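Local coordinates for protein bacterioferritin (Mycobacterium tuberculosis, PDB 3UOI) that probably stores iron, oxidising Fe(2+) with dioxygen at a ferroxidase centre and depositing it as ferric mineral inside a 24-subunit shell that carries haem between paired subunits, at residues T18-A23 and M54-E59; N25-H30 and E130-Y135; T61-L66 and D115-V120; M109-Q114 and L121-V126. All coordinates share one frame; numbering follows the deposited sequence.

In the fold
In this ferritin four-helix bundle the contacts close loops of very different length. From the N terminus, interaction 1 is the first to close, bringing helix 40-66 back along helix 7-36 beside the haem. Interaction 2 crosses it, because 25-30 lies inside that first loop yet pairs with 130-135 on helix 116-146. Nested within the long loop closed by interaction 2 are interaction 3, which ties the end of helix 40-66 to the start of helix 116-146, and interaction 4, a short hairpin from helix 85-112 into helix 116-146. These two cross each other and touch, whereas interaction 1 precedes both in series.

Interaction 1: T18-A23 and M54-E59; sequences TSELTA and MRHAEE. With HEM (protoporphyrin IX containing Fe), chain B.
E20 and A57 meet where helices 7-36 and 40-66 of the ferritin four-helix bundle run side by side, nearly antiparallel, their local axes 8.6 Å apart. The CB atoms of E20 and A57 touch at 4.0 Å, and the small methyl lets the backbones come close. Beyond CB the E20 chain bends at chi2 (-60°), which folds its carboxylate over the root of H56: E20 OE1 lies 3.7 Å from H56 CB. The carboxylate and imidazole planes stand 55° apart, and no hydrogen bond joins the two groups. Each is held by other partners instead, E20 OE1 by Q16 and H56 by E53 and D128. E20, H56 and E53 are predicted ligands of one ferroxidase iron, so Q16 and D128 would act as second-shell residues that help to position E20 and H56.

One residue further along, the L21 branch CD2 comes within 4.3 Å of A57 CB and also meets the haem methyl CMC at 3.7 Å. M54 turns away from 18-23, toward the porphyrin, while R55 NH1 lies 3.1 Å from the propionate oxygen O2D. The M54 SD atom binds the haem iron at 2.3 Å, and M54 of the neighbouring subunit supplies the second sulfur.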
# COMPACT_ATOMS: atom_id res chain seq x y z
N THR A 18 -14.59 -48.30 19.17
CA THR A 18 -15.84 -48.79 18.65
C THR A 18 -16.96 -47.77 19.05
O THR A 18 -17.80 -47.39 18.27
CB THR A 18 -16.14 -50.24 19.13
OG1 THR A 18 -15.42 -51.19 18.36
CG2 THR A 18 -17.60 -50.58 19.10
N SER A 19 -16.88 -47.30 20.27
CA SER A 19 -17.80 -46.33 20.76
C SER A 19 -17.78 -45.03 19.91
O SER A 19 -18.80 -44.52 19.57
CB SER A 19 -17.44 -46.00 22.21
OG SER A 19 -18.37 -45.20 22.80
N GLU A 20 -16.58 -44.56 19.60
CA GLU A 20 -16.41 -43.35 18.81
C GLU A 20 -17.00 -43.53 17.42
O GLU A 20 -17.63 -42.61 16.88
CB GLU A 20 -14.93 -42.98 18.71
CG GLU A 20 -14.27 -42.69 20.05
CD GLU A 20 -14.92 -41.53 20.78
OE1 GLU A 20 -14.46 -41.20 21.89
OE2 GLU A 20 -15.89 -40.95 20.24
N LEU A 21 -16.80 -44.70 16.83
CA LEU A 21 -17.32 -44.96 15.53
C LEU A 21 -18.85 -44.92 15.55
O LEU A 21 -19.46 -44.39 14.68
CB LEU A 21 -16.79 -46.26 15.02
CG LEU A 21 -15.30 -46.27 14.86
CD1 LEU A 21 -14.96 -47.54 14.35
CD2 LEU A 21 -14.92 -45.27 13.89
N THR A 22 -19.44 -45.47 16.58
CA THR A 22 -20.89 -45.46 16.69
C THR A 22 -21.40 -44.02 16.80
O THR A 22 -22.33 -43.64 16.16
CB THR A 22 -21.27 -46.28 17.92
OG1 THR A 22 -20.35 -47.35 18.04
CG2 THR A 22 -22.63 -46.82 17.86
N ALA A 23 -20.71 -43.24 17.61
CA ALA A 23 -21.02 -41.84 17.82
C ALA A 23 -20.87 -40.96 16.55
O ALA A 23 -21.63 -40.05 16.34
CB ALA A 23 -20.26 -41.28 18.92
N MET A 54 -15.06 -37.99 15.37
CA MET A 54 -14.21 -38.52 14.32
C MET A 54 -12.75 -38.29 14.68
O MET A 54 -11.90 -39.16 14.48
CB MET A 54 -14.54 -37.87 12.98
CG MET A 54 -15.71 -38.51 12.25
SD MET A 54 -15.96 -37.82 10.60
CE MET A 54 -17.72 -37.48 10.64
N ARG A 55 -12.45 -37.10 15.20
CA ARG A 55 -11.10 -36.76 15.61
C ARG A 55 -10.65 -37.67 16.74
O ARG A 55 -9.50 -38.11 16.79
CB ARG A 55 -11.03 -35.30 16.05
CG ARG A 55 -10.63 -34.33 14.94
CD ARG A 55 -10.17 -33.00 15.51
NE ARG A 55 -11.28 -32.23 16.06
CZ ARG A 55 -12.26 -31.70 15.34
NH1 ARG A 55 -12.28 -31.86 14.02
NH2 ARG A 55 -13.23 -31.02 15.93
N HIS A 56 -11.57 -37.96 17.66
CA HIS A 56 -11.28 -38.85 18.78
C HIS A 56 -10.93 -40.26 18.25
O HIS A 56 -10.02 -40.87 18.71
CB HIS A 56 -12.46 -38.95 19.72
CG HIS A 56 -12.64 -37.79 20.61
ND1 HIS A 56 -13.85 -37.49 21.18
CD2 HIS A 56 -11.78 -36.86 21.05
CE1 HIS A 56 -13.71 -36.44 21.94
NE2 HIS A 56 -12.47 -36.03 21.87
N ALA A 57 -11.66 -40.72 17.24
CA ALA A 57 -11.43 -42.01 16.63
C ALA A 57 -10.02 -42.05 16.01
O ALA A 57 -9.27 -42.95 16.26
CB ALA A 57 -12.44 -42.29 15.65
N GLU A 58 -9.66 -41.02 15.28
CA GLU A 58 -8.31 -40.99 14.72
C GLU A 58 -7.25 -40.98 15.82
O GLU A 58 -6.28 -41.65 15.72
CB GLU A 58 -8.11 -39.76 13.85
CG GLU A 58 -6.68 -39.51 13.42
CD GLU A 58 -6.54 -38.58 12.23
OE1 GLU A 58 -7.42 -37.78 12.01
OE2 GLU A 58 -5.56 -38.66 11.53
N GLU A 59 -7.45 -40.21 16.86
CA GLU A 59 -6.48 -40.15 17.91
C GLU A 59 -6.26 -41.50 18.58
O GLU A 59 -5.16 -41.89 18.80
CB GLU A 59 -6.80 -39.04 18.89
CG GLU A 59 -6.67 -37.72 18.20
CD GLU A 59 -7.01 -36.51 19.00
OE1 GLU A 59 -6.94 -36.51 20.23
OE2 GLU A 59 -7.30 -35.51 18.35
CHA HEM B . -14.01 -35.00 7.95
CHB HEM B . -18.15 -37.23 6.89
CHC HEM B . -16.47 -41.21 9.04
CHD HEM B . -12.21 -39.09 9.91
C1A HEM B . -15.21 -35.28 7.32
C2A HEM B . -15.88 -34.53 6.28
C3A HEM B . -17.04 -35.17 6.02
C4A HEM B . -17.13 -36.31 6.86
CMA HEM B . -18.12 -34.82 4.99
CAA HEM B . -15.28 -33.23 5.66
CBA HEM B . -13.95 -33.63 4.98
CGA HEM B . -13.73 -33.05 3.58
O1A HEM B . -12.93 -33.63 2.75
O2A HEM B . -14.33 -31.99 3.29
C1B HEM B . -18.08 -38.50 7.44
C2B HEM B . -19.19 -39.45 7.54
C3B HEM B . -18.73 -40.56 8.11
C4B HEM B . -17.32 -40.33 8.41
CMB HEM B . -20.64 -39.26 7.03
CAB HEM B . -19.63 -41.80 8.36
CBB HEM B . -19.25 -42.76 9.20
C1C HEM B . -15.16 -41.03 9.47
C2C HEM B . -14.38 -41.98 10.26
C3C HEM B . -13.19 -41.38 10.46
C4C HEM B . -13.21 -40.04 9.90
CMC HEM B . -14.85 -43.40 10.71
CAC HEM B . -11.98 -41.95 11.21
CBC HEM B . -11.11 -41.03 11.65
C1D HEM B . -12.35 -37.78 9.54
C2D HEM B . -11.38 -36.76 9.82
C3D HEM B . -11.98 -35.51 9.20
C4D HEM B . -13.20 -35.90 8.62
CMD HEM B . -9.99 -36.91 10.53
CAD HEM B . -11.40 -34.11 9.13
CBD HEM B . -11.66 -33.50 10.50
CGD HEM B . -11.24 -32.06 10.39
O1D HEM B . -11.45 -31.44 9.30
O2D HEM B . -10.71 -31.55 11.39
NA HEM B . -16.02 -36.32 7.64
NB HEM B . -16.95 -39.05 8.00
NC HEM B . -14.40 -39.90 9.30
ND HEM B . -13.46 -37.27 8.88
FE HEM B . -15.14 -38.12 8.51

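Interaction 2: N25-H30 and E130-Y135; sequences NQYFLH and EEHIDY. With HEM (protoporphyrin IX containing Fe), chain B.
Y27 and H132 reach toward each other from opposite directions across the interior of the four-helix bundle, from helices 7-36 and 116-146. Their backbones are far apart, the CA atoms of Y27 and H132 being 11.7 Å from one another, and the contact rests on the two rings.

The aromatic interaction is an offset edge-to-face pair: the edge of H132 is directed at the face of Y27, with ring centroids 5.1 Å apart and planes at 77°. H132 CE1 does the touching, 3.5 Å from Y27 CE2. With CG anti to the backbone N (chi1 -158°), the H132 ring is directed across the bundle to Y27. E96, a predicted iron ligand on helix 85-112, packs against both.

An apolar contact of a different kind lies on another side of helix 7-36. The haem methyl CMB sits over the centre of the F28 ring in a CH-pi arrangement, 3.4 Å from F28 CE2. Among the polar bonds, N25 ND2 donates to the carbonyl of Y73 of a neighbouring subunit, whereas Q26 NE2 bonds D92 of the same chain.

H132 is predicted to bind the second ferroxidase iron. Y27 meets it at CE1 without hydrogen-bonding its ring nitrogens, so the contact probably steadies the imidazole while leaving those nitrogens to other partners.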
# COMPACT_ATOMS: atom_id res chain seq x y z
N ASN A 25 -21.29 -41.98 13.54
CA ASN A 25 -22.47 -42.24 12.77
C ASN A 25 -23.78 -41.71 13.40
O ASN A 25 -24.62 -41.21 12.76
CB ASN A 25 -22.60 -43.70 12.46
CG ASN A 25 -21.55 -44.17 11.56
OD1 ASN A 25 -20.54 -43.60 11.50
ND2 ASN A 25 -21.80 -45.22 10.84
N GLN A 26 -23.93 -41.87 14.68
CA GLN A 26 -25.16 -41.42 15.24
C GLN A 26 -25.25 -39.93 15.13
O GLN A 26 -26.23 -39.45 14.69
CB GLN A 26 -25.37 -41.92 16.66
CG GLN A 26 -26.68 -41.58 17.33
CD GLN A 26 -26.80 -42.27 18.65
OE1 GLN A 26 -26.79 -43.46 18.71
NE2 GLN A 26 -26.91 -41.51 19.70
N TYR A 27 -24.17 -39.25 15.49
CA TYR A 27 -24.14 -37.81 15.49
C TYR A 27 -24.31 -37.24 14.10
O TYR A 27 -25.01 -36.31 13.90
CB TYR A 27 -22.89 -37.24 16.19
CG TYR A 27 -22.70 -37.53 17.69
CD1 TYR A 27 -23.70 -38.07 18.45
CD2 TYR A 27 -21.53 -37.27 18.32
CE1 TYR A 27 -23.53 -38.36 19.79
CE2 TYR A 27 -21.36 -37.56 19.69
CZ TYR A 27 -22.36 -38.12 20.41
OH TYR A 27 -22.22 -38.42 21.77
N PHE A 28 -23.65 -37.85 13.15
CA PHE A 28 -23.74 -37.32 11.80
C PHE A 28 -25.12 -37.41 11.23
O PHE A 28 -25.64 -36.42 10.84
CB PHE A 28 -22.79 -38.03 10.84
CG PHE A 28 -22.59 -37.30 9.52
CD1 PHE A 28 -21.65 -36.28 9.41
CD2 PHE A 28 -23.31 -37.62 8.41
CE1 PHE A 28 -21.44 -35.62 8.21
CE2 PHE A 28 -23.10 -36.94 7.21
CZ PHE A 28 -22.17 -35.95 7.13
N LEU A 29 -25.71 -38.60 11.28
CA LEU A 29 -27.02 -38.84 10.71
C LEU A 29 -28.03 -37.97 11.40
O LEU A 29 -28.86 -37.45 10.79
CB LEU A 29 -27.42 -40.28 10.76
CG LEU A 29 -28.77 -40.58 10.16
CD1 LEU A 29 -28.77 -40.56 8.70
CD2 LEU A 29 -29.22 -41.87 10.63
N HIS A 30 -27.87 -37.77 12.69
CA HIS A 30 -28.72 -36.86 13.43
C HIS A 30 -28.62 -35.42 12.90
O HIS A 30 -29.61 -34.76 12.77
CB HIS A 30 -28.43 -36.89 14.92
CG HIS A 30 -29.16 -37.96 15.66
ND1 HIS A 30 -29.05 -38.12 17.01
CD2 HIS A 30 -29.99 -38.92 15.23
CE1 HIS A 30 -29.78 -39.15 17.38
NE2 HIS A 30 -30.35 -39.65 16.32
N GLU A 130 -17.97 -34.82 28.90
CA GLU A 130 -18.67 -34.14 29.97
C GLU A 130 -19.28 -32.82 29.45
O GLU A 130 -20.43 -32.51 29.68
CB GLU A 130 -17.77 -33.91 31.17
CG GLU A 130 -17.18 -35.15 31.80
CD GLU A 130 -16.37 -34.89 33.05
OE1 GLU A 130 -15.69 -33.92 33.11
OE2 GLU A 130 -16.39 -35.64 33.95
N GLU A 131 -18.48 -32.11 28.68
CA GLU A 131 -18.96 -30.89 28.05
C GLU A 131 -20.16 -31.20 27.18
O GLU A 131 -21.16 -30.56 27.27
CB GLU A 131 -17.86 -30.20 27.24
CG GLU A 131 -16.79 -29.63 28.10
CD GLU A 131 -16.04 -28.44 27.51
OE1 GLU A 131 -16.39 -27.94 26.45
OE2 GLU A 131 -15.10 -27.99 28.16
N HIS A 132 -20.07 -32.25 26.41
CA HIS A 132 -21.19 -32.60 25.58
C HIS A 132 -22.46 -32.93 26.35
O HIS A 132 -23.51 -32.49 25.98
CB HIS A 132 -20.84 -33.80 24.76
CG HIS A 132 -21.66 -33.95 23.54
ND1 HIS A 132 -21.45 -34.94 22.62
CD2 HIS A 132 -22.71 -33.24 23.08
CE1 HIS A 132 -22.33 -34.84 21.65
NE2 HIS A 132 -23.10 -33.81 21.90
N ILE A 133 -22.34 -33.70 27.42
CA ILE A 133 -23.47 -34.09 28.20
C ILE A 133 -24.10 -32.88 28.79
O ILE A 133 -25.29 -32.78 28.78
CB ILE A 133 -23.08 -35.07 29.30
CG1 ILE A 133 -22.78 -36.45 28.72
CG2 ILE A 133 -24.17 -35.14 30.35
CD1 ILE A 133 -21.80 -37.16 29.43
N ASP A 134 -23.26 -31.97 29.27
CA ASP A 134 -23.71 -30.74 29.89
C ASP A 134 -24.48 -29.94 28.83
O ASP A 134 -25.55 -29.52 29.08
CB ASP A 134 -22.54 -29.98 30.53
CG ASP A 134 -22.91 -28.63 31.13
OD1 ASP A 134 -24.02 -28.39 31.46
OD2 ASP A 134 -22.04 -27.82 31.30
N TYR A 135 -23.96 -29.86 27.63
CA TYR A 135 -24.66 -29.21 26.54
C TYR A 135 -25.98 -29.87 26.20
O TYR A 135 -26.91 -29.21 25.97
CB TYR A 135 -23.83 -29.20 25.27
CG TYR A 135 -24.62 -28.97 24.02
CD1 TYR A 135 -24.92 -27.71 23.59
CD2 TYR A 135 -25.08 -30.02 23.30
CE1 TYR A 135 -25.64 -27.51 22.47
CE2 TYR A 135 -25.80 -29.84 22.20
CZ TYR A 135 -26.09 -28.59 21.77
OH TYR A 135 -26.82 -28.47 20.65
CHA HEM B . -14.01 -35.00 7.95
CHB HEM B . -18.15 -37.23 6.89
CHC HEM B . -16.47 -41.21 9.04
CHD HEM B . -12.21 -39.09 9.91
C1A HEM B . -15.21 -35.28 7.32
C2A HEM B . -15.88 -34.53 6.28
C3A HEM B . -17.04 -35.17 6.02
C4A HEM B . -17.13 -36.31 6.86
CMA HEM B . -18.12 -34.82 4.99
CAA HEM B . -15.28 -33.23 5.66
CBA HEM B . -13.95 -33.63 4.98
CGA HEM B . -13.73 -33.05 3.58
O1A HEM B . -12.93 -33.63 2.75
O2A HEM B . -14.33 -31.99 3.29
C1B HEM B . -18.08 -38.50 7.44
C2B HEM B . -19.19 -39.45 7.54
C3B HEM B . -18.73 -40.56 8.11
C4B HEM B . -17.32 -40.33 8.41
CMB HEM B . -20.64 -39.26 7.03
CAB HEM B . -19.63 -41.80 8.36
CBB HEM B . -19.25 -42.76 9.20
C1C HEM B . -15.16 -41.03 9.47
C2C HEM B . -14.38 -41.98 10.26
C3C HEM B . -13.19 -41.38 10.46
C4C HEM B . -13.21 -40.04 9.90
CMC HEM B . -14.85 -43.40 10.71
CAC HEM B . -11.98 -41.95 11.21
CBC HEM B . -11.11 -41.03 11.65
C1D HEM B . -12.35 -37.78 9.54
C2D HEM B . -11.38 -36.76 9.82
C3D HEM B . -11.98 -35.51 9.20
C4D HEM B . -13.20 -35.90 8.62
CMD HEM B . -9.99 -36.91 10.53
CAD HEM B . -11.40 -34.11 9.13
CBD HEM B . -11.66 -33.50 10.50
CGD HEM B . -11.24 -32.06 10.39
O1D HEM B . -11.45 -31.44 9.30
O2D HEM B . -10.71 -31.55 11.39
NA HEM B . -16.02 -36.32 7.64
NB HEM B . -16.95 -39.05 8.00
NC HEM B . -14.40 -39.90 9.30
ND HEM B . -13.46 -37.27 8.88
FE HEM B . -15.14 -38.12 8.51

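Interaction 3: T61-L66 and D115-V120; sequences TDRILL and DTTSAV
R63 spreads its guanidinium against the first turn of helix 116-146 and touches three residues there, each in its own manner. The straighter bond runs from R63 NE to S118 OG, 3.2 Å with an N-H...O angle of 162°, and the hydroxyl oxygen lies close to the guanidinium plane. R63 NH2 forms a salt bridge with D115 OD1 at 3.3 Å; as a hydrogen bond it is weak, with the two flat groups turned 63° apart. Over one face sits the T117 methyl, its CG2 atom 3.3 Å from R63 NH1. The R63 chain leaves its helix with CG anti to the backbone N and then bends at chi2 (53°), carrying the charged end across to these partners.

D115 is the N-cap of helix 116-146: S118 N donates to D115 OD1 at 3.0 Å, from above the carboxylate plane. The same carboxylate thus serves both the helix start and the arginine, and ties the last turns of helix 40-66 to the beginning of helix 116-146 at one end of the bundle. S118 OG also lies close to D115 OD2, at a separation too short to be read with confidence. Farther out, E130 of a neighbouring subunit accepts from T117 OG1 with the same oxygen, OE1, that is salt-bridged to R63 NH1.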
# COMPACT_ATOMS: atom_id res chain seq x y z
N THR A 61 -6.83 -44.35 17.27
CA THR A 61 -6.25 -45.19 16.26
C THR A 61 -4.74 -45.11 16.25
O THR A 61 -4.13 -46.11 16.17
CB THR A 61 -6.79 -44.82 14.89
OG1 THR A 61 -8.20 -44.88 14.94
CG2 THR A 61 -6.28 -45.77 13.86
N ASP A 62 -4.18 -43.92 16.36
CA ASP A 62 -2.75 -43.67 16.41
C ASP A 62 -2.19 -44.32 17.68
O ASP A 62 -1.14 -44.85 17.65
CB ASP A 62 -2.40 -42.17 16.53
CG ASP A 62 -2.74 -41.33 15.32
OD1 ASP A 62 -2.74 -41.84 14.25
OD2 ASP A 62 -2.96 -40.15 15.47
N ARG A 63 -2.90 -44.21 18.79
CA ARG A 63 -2.41 -44.77 20.04
C ARG A 63 -2.27 -46.30 19.95
O ARG A 63 -1.29 -46.84 20.33
CB ARG A 63 -3.29 -44.33 21.22
CG ARG A 63 -2.75 -44.49 22.60
CD ARG A 63 -1.37 -43.87 22.86
NE ARG A 63 -0.69 -44.55 23.96
CZ ARG A 63 0.59 -44.53 24.24
NH1 ARG A 63 1.42 -43.84 23.55
NH2 ARG A 63 1.02 -45.23 25.26
N ILE A 64 -3.27 -46.93 19.39
CA ILE A 64 -3.34 -48.35 19.24
C ILE A 64 -2.23 -48.81 18.35
O ILE A 64 -1.59 -49.78 18.63
CB ILE A 64 -4.71 -48.77 18.65
CG1 ILE A 64 -5.89 -48.36 19.55
CG2 ILE A 64 -4.72 -50.19 18.29
CD1 ILE A 64 -7.09 -48.93 19.18
N LEU A 65 -2.02 -48.10 17.26
CA LEU A 65 -0.96 -48.42 16.35
C LEU A 65 0.43 -48.26 16.97
O LEU A 65 1.19 -49.11 16.89
CB LEU A 65 -1.11 -47.68 15.02
CG LEU A 65 -2.25 -48.04 14.07
CD1 LEU A 65 -2.16 -47.21 12.77
CD2 LEU A 65 -2.29 -49.55 13.79
N LEU A 66 0.68 -47.19 17.69
CA LEU A 66 1.98 -47.03 18.29
C LEU A 66 2.27 -48.19 19.29
O LEU A 66 3.36 -48.55 19.47
CB LEU A 66 2.15 -45.67 18.91
CG LEU A 66 3.49 -45.11 19.38
CD1 LEU A 66 3.37 -43.67 19.40
CD2 LEU A 66 3.91 -45.53 20.76
N ASP A 115 0.70 -46.85 32.07
CA ASP A 115 0.57 -46.33 30.71
C ASP A 115 -0.06 -44.95 30.79
O ASP A 115 -1.24 -44.82 30.70
CB ASP A 115 -0.30 -47.23 29.87
CG ASP A 115 -0.39 -46.75 28.49
OD1 ASP A 115 -0.06 -45.62 28.34
OD2 ASP A 115 -0.73 -47.47 27.59
N THR A 116 0.74 -43.96 31.06
CA THR A 116 0.21 -42.63 31.28
C THR A 116 -0.27 -41.97 30.00
O THR A 116 -1.15 -41.19 29.97
CB THR A 116 1.12 -41.78 32.10
OG1 THR A 116 2.43 -41.92 31.62
CG2 THR A 116 1.06 -42.19 33.58
N THR A 117 0.39 -42.28 28.94
CA THR A 117 0.00 -41.68 27.73
C THR A 117 -1.42 -42.08 27.38
O THR A 117 -2.21 -41.22 27.07
CB THR A 117 0.99 -41.99 26.64
OG1 THR A 117 2.28 -41.59 27.07
CG2 THR A 117 0.66 -41.25 25.39
N SER A 118 -1.76 -43.36 27.47
CA SER A 118 -3.10 -43.77 27.17
C SER A 118 -4.12 -43.20 28.13
O SER A 118 -5.11 -42.71 27.73
CB SER A 118 -3.24 -45.27 27.10
OG SER A 118 -2.23 -45.88 26.38
N ALA A 119 -3.80 -43.19 29.41
CA ALA A 119 -4.71 -42.67 30.39
C ALA A 119 -4.96 -41.21 30.02
O ALA A 119 -6.04 -40.76 30.13
CB ALA A 119 -4.17 -42.78 31.73
N VAL A 120 -3.91 -40.51 29.60
CA VAL A 120 -4.02 -39.10 29.28
C VAL A 120 -4.94 -38.84 28.11
O VAL A 120 -5.80 -38.02 28.16
CB VAL A 120 -2.67 -38.37 29.19
CG1 VAL A 120 -2.84 -36.97 28.69
CG2 VAL A 120 -2.04 -38.31 30.52

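Interaction 4: M109-Q114 and L121-V126; sequences MCREKQ and LLEKIV
R111 leaves its helix with CG beside the backbone N (chi1 -66°) and stays extended to NE, whereas E123 starts from an unusual chi1 of -93° before its own chain straightens beyond CG. These torsions bring the two charged ends together although the side chains cross at about a right angle. The guanidinium and carboxylate planes are nearly parallel, 14° apart, but offset from each other.

The grip is side-on and falls on a single oxygen: R111 NE and R111 NH2 each donate to E123 OE2 at 3.2 Å. Both nitrogens come from the same face of the carboxylate, on the syn side but tilted out of its plane, and neither bond is straight. Deeper in the bundle, C110 SG meets L122 CD1 at 4.0 Å, and both residues also pack on L12 of helix 7-36.

The contact closes a tight helical hairpin, with helix 85-112 turning into helix 116-146. A Schellman motif ends the first helix: Q114 has positive phi, and its N donates to R111 O at 3.1 Å, while D115 N reaches back to C110 O. Helix 116-146 starts at once, so the chain reverses within a few residues.

E123 OE2 also takes a salt bridge from R111 NH1 of one neighbouring subunit, while R111 NH1 reaches E123 of another. Arginines from adjoining chains therefore gather round each carboxylate, whose negative charge probably offsets their closeness. The hairpin's own ion pair is thereby extended into a link between subunits of the shell.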
# COMPACT_ATOMS: atom_id res chain seq x y z
N MET A 109 -7.47 -48.03 35.51
CA MET A 109 -6.76 -49.23 35.12
C MET A 109 -5.50 -48.91 34.33
O MET A 109 -4.47 -49.43 34.61
CB MET A 109 -7.63 -50.17 34.36
CG MET A 109 -6.91 -51.38 33.91
SD MET A 109 -6.10 -51.27 32.33
CE MET A 109 -7.49 -51.16 31.31
N CYS A 110 -5.59 -47.99 33.38
CA CYS A 110 -4.46 -47.61 32.59
C CYS A 110 -3.32 -47.13 33.44
O CYS A 110 -2.23 -47.49 33.17
CB CYS A 110 -4.82 -46.51 31.61
SG CYS A 110 -5.75 -47.05 30.29
N ARG A 111 -3.60 -46.32 34.44
CA ARG A 111 -2.57 -45.83 35.35
C ARG A 111 -1.95 -46.94 36.24
O ARG A 111 -0.80 -46.97 36.50
CB ARG A 111 -3.01 -44.60 36.10
CG ARG A 111 -3.22 -43.43 35.22
CD ARG A 111 -3.66 -42.20 35.95
NE ARG A 111 -3.60 -41.04 35.11
CZ ARG A 111 -2.52 -40.29 34.94
NH1 ARG A 111 -1.43 -40.55 35.60
NH2 ARG A 111 -2.55 -39.28 34.14
N GLU A 112 -2.78 -47.86 36.66
CA GLU A 112 -2.29 -49.03 37.39
C GLU A 112 -1.34 -49.86 36.49
O GLU A 112 -0.47 -50.52 36.97
CB GLU A 112 -3.44 -49.86 37.96
CG GLU A 112 -4.29 -49.07 38.95
CD GLU A 112 -5.54 -49.79 39.48
OE1 GLU A 112 -6.12 -50.67 38.82
OE2 GLU A 112 -5.96 -49.40 40.56
N LYS A 113 -1.56 -49.81 35.19
CA LYS A 113 -0.72 -50.53 34.24
C LYS A 113 0.49 -49.78 33.79
O LYS A 113 1.12 -50.21 32.90
CB LYS A 113 -1.48 -50.90 33.00
CG LYS A 113 -2.79 -51.40 33.26
CD LYS A 113 -2.74 -52.51 34.18
CE LYS A 113 -4.01 -53.29 34.15
NZ LYS A 113 -3.77 -54.67 34.33
N GLN A 114 0.76 -48.63 34.39
CA GLN A 114 1.84 -47.73 34.04
C GLN A 114 1.87 -47.20 32.58
O GLN A 114 2.86 -47.07 31.99
CB GLN A 114 3.16 -48.34 34.47
CG GLN A 114 3.17 -48.61 35.90
CD GLN A 114 4.49 -49.06 36.48
OE1 GLN A 114 5.47 -49.27 35.80
NE2 GLN A 114 4.48 -49.25 37.79
N LEU A 121 -4.83 -39.65 27.11
CA LEU A 121 -5.75 -39.53 26.03
C LEU A 121 -7.21 -39.77 26.49
O LEU A 121 -8.09 -39.08 26.10
CB LEU A 121 -5.35 -40.51 24.95
CG LEU A 121 -6.35 -40.78 23.85
CD1 LEU A 121 -6.64 -39.56 23.11
CD2 LEU A 121 -5.90 -41.82 22.97
N LEU A 122 -7.43 -40.76 27.33
CA LEU A 122 -8.74 -41.08 27.79
C LEU A 122 -9.26 -39.96 28.66
O LEU A 122 -10.42 -39.69 28.69
CB LEU A 122 -8.77 -42.44 28.41
CG LEU A 122 -8.30 -43.51 27.43
CD1 LEU A 122 -8.19 -44.83 28.01
CD2 LEU A 122 -9.15 -43.57 26.21
N GLU A 123 -8.35 -39.34 29.37
CA GLU A 123 -8.65 -38.25 30.26
C GLU A 123 -9.24 -37.06 29.49
O GLU A 123 -10.21 -36.45 29.90
CB GLU A 123 -7.42 -37.83 31.05
CG GLU A 123 -7.30 -38.51 32.39
CD GLU A 123 -6.04 -38.17 33.14
OE1 GLU A 123 -5.39 -37.19 32.82
OE2 GLU A 123 -5.69 -38.93 34.02
N LYS A 124 -8.63 -36.77 28.36
CA LYS A 124 -9.12 -35.73 27.47
C LYS A 124 -10.50 -36.01 26.92
O LYS A 124 -11.34 -35.17 26.93
CB LYS A 124 -8.09 -35.43 26.38
CG LYS A 124 -6.87 -34.95 26.99
CD LYS A 124 -5.72 -34.70 26.12
CE LYS A 124 -4.80 -33.75 26.83
NZ LYS A 124 -3.37 -33.87 26.55
N ILE A 125 -10.72 -37.24 26.51
CA ILE A 125 -12.00 -37.65 25.96
C ILE A 125 -13.16 -37.51 26.94
O ILE A 125 -14.23 -37.08 26.61
CB ILE A 125 -11.93 -39.08 25.47
CG1 ILE A 125 -10.97 -39.18 24.30
CG2 ILE A 125 -13.29 -39.62 25.18
CD1 ILE A 125 -10.84 -40.41 23.75
N VAL A 126 -12.87 -37.86 28.17
CA VAL A 126 -13.81 -37.75 29.23
C VAL A 126 -14.22 -36.32 29.47
O VAL A 126 -15.37 -36.04 29.69
CB VAL A 126 -13.27 -38.32 30.54
CG1 VAL A 126 -13.92 -37.61 31.68
CG2 VAL A 126 -13.52 -39.79 30.63